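Local coordinates for sigma-c capsid protein (Avian reovirus, PDB 2VRS) that forms the homotrimeric fibre of the virion, attaches the virus to host cells and induces apoptosis, at the interface of chains A and B. Coordinates in Å, arbitrary orientation; residue numbers count along the deposited sequence, not the author numbering. Chains: chain A/B, Sigma-c capsid protein.

The interface of chains A and B. Residues chain A 111, 151, 153-154, 210; chain B 76, 80, 106, 108.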
# COMPACT_ATOMS: atom_id res chain seq x y z
N ARG A 111 7.77 5.01 2.81
CA ARG A 111 8.83 4.45 3.63
C ARG A 111 10.02 5.41 3.54
O ARG A 111 10.39 5.87 2.44
CB ARG A 111 9.22 3.07 3.07
CG ARG A 111 10.33 2.33 3.87
CD ARG A 111 9.85 1.88 5.22
NE ARG A 111 10.94 1.27 5.97
CZ ARG A 111 10.81 0.72 7.19
NH1 ARG A 111 9.65 0.74 7.83
NH2 ARG A 111 11.88 0.17 7.77
N SER A 151 4.34 8.16 10.64
CA SER A 151 2.87 8.18 10.79
C SER A 151 2.45 7.99 12.25
O SER A 151 3.20 7.46 13.09
CB SER A 151 2.23 7.10 9.92
OG SER A 151 2.54 5.84 10.45
N GLY A 153 0.39 5.85 13.26
CA GLY A 153 0.37 4.38 13.49
C GLY A 153 1.77 3.88 13.82
O GLY A 153 1.99 3.16 14.78
N PHE A 154 2.75 4.29 13.01
CA PHE A 154 4.12 3.84 13.26
C PHE A 154 4.66 4.28 14.63
O PHE A 154 5.37 3.53 15.32
CB PHE A 154 5.05 4.37 12.14
CG PHE A 154 6.43 3.76 12.17
CD1 PHE A 154 6.65 2.50 11.56
CD2 PHE A 154 7.44 4.36 12.88
CE1 PHE A 154 7.92 1.92 11.60
CE2 PHE A 154 8.73 3.77 12.94
CZ PHE A 154 8.94 2.53 12.30
N ASP A 210 7.85 4.30 8.77
CA ASP A 210 6.69 4.46 7.88
C ASP A 210 6.15 5.86 8.15
O ASP A 210 5.95 6.21 9.30
CB ASP A 210 5.63 3.42 8.24
CG ASP A 210 6.09 2.00 7.90
OD1 ASP A 210 6.94 1.83 6.95
OD2 ASP A 210 5.54 1.09 8.53
N TYR B 76 -1.53 2.89 6.15
CA TYR B 76 -2.27 2.36 7.32
C TYR B 76 -2.40 3.33 8.47
O TYR B 76 -1.53 4.16 8.71
CB TYR B 76 -1.58 1.07 7.80
CG TYR B 76 -0.19 1.28 8.40
CD1 TYR B 76 -0.05 1.52 9.76
CD2 TYR B 76 0.97 1.16 7.62
CE1 TYR B 76 1.20 1.67 10.36
CE2 TYR B 76 2.25 1.31 8.23
CZ TYR B 76 2.34 1.56 9.57
OH TYR B 76 3.59 1.68 10.17
N ALA B 80 1.18 0.41 15.15
CA ALA B 80 2.23 -0.59 15.15
C ALA B 80 2.37 -1.21 16.55
O ALA B 80 1.94 -0.63 17.56
CB ALA B 80 3.56 0.05 14.71
N HIS B 106 8.03 -7.01 15.06
CA HIS B 106 7.67 -5.62 14.82
C HIS B 106 6.61 -5.55 13.73
O HIS B 106 6.88 -5.80 12.54
CB HIS B 106 8.91 -4.80 14.41
CG HIS B 106 8.61 -3.35 14.23
ND1 HIS B 106 8.95 -2.67 13.09
CD2 HIS B 106 7.93 -2.46 15.01
CE1 HIS B 106 8.53 -1.42 13.17
NE2 HIS B 106 7.92 -1.26 14.33
N HIS B 108 3.99 -3.51 11.61
CA HIS B 108 3.76 -2.14 11.16
C HIS B 108 3.00 -2.24 9.84
O HIS B 108 3.51 -2.75 8.86
CB HIS B 108 5.11 -1.35 11.05
CG HIS B 108 6.15 -2.02 10.20
ND1 HIS B 108 6.59 -1.47 9.01
CD2 HIS B 108 6.86 -3.17 10.37
CE1 HIS B 108 7.52 -2.26 8.48
NE2 HIS B 108 7.71 -3.28 9.30
O HOH W 1 6.98 1.24 15.19
O HOH W 2 1.21 4.59 8.38
O HOH W 3 -0.96 6.20 10.75
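The ring of A:Phe154 meets chain B at its edge, where the phenol oxygen OH of B:Tyr76 lies in its plane, 3.5 Å from A:Phe154 CD1. One face of the phenyl ring carries the backbone N of A:Asp210, offset toward the rim. The opposite face has water 1 over its centre. CG of A:Phe154 is anti to the backbone N (chi1 -169°), which sends the ring toward the histidines of chain B. Its CE1 touches CE1 of B:His106 at 3.7 Å, in the plane of the imidazole. Water 1 also sits at that imidazole edge and links B:His106 NE2 to the carbonyl O of A:Phe154.

The B:Tyr76 ring has water 2 over one face and the carboxylate of A:Asp210 at its edge. Ring and carboxylate planes are nearly perpendicular, 85° apart. The hydroxyl OH of B:Tyr76 donates to A:Asp210 OD2 at 2.6 Å, on the anti lone pair. B:His108 ND1 donates to A:Asp210 OD2 at 2.8 Å. It comes from the syn side, tilted somewhat out of the carboxylate plane, while OD2 stays in the imidazole plane. Two donors from chain B thus grip one carboxylate oxygen. Within chain A, A:Arg111 NH1 donates a hydrogen bond to A:Asp210 OD1 at 3.1 Å, and the two charged groups form a salt bridge. The arginine approaches from above the carboxylate plane. It may help to keep the aspartate charged.

Backbone and water-mediated contacts extend the patch. B:Ala80 N donates to A:Gly153 O at 2.9 Å. Water 2 joins A:Ser151 OG to B:Tyr76 O, and water 3 joins that carbonyl to A:Gly153 N. A:Ser151 OG also accepts from A:Phe154 N at 3.0 Å, bracing the helix start.

The site joins neighbouring subunits of the homotrimer on the shaft-facing side of the C-terminal domains. Chain A supplies helix 152-155, the end of strand 203-210 and the start of strand 111-119. Chain B supplies the end of strand 98-108 and the loop residues B:Tyr76 and B:Ala80.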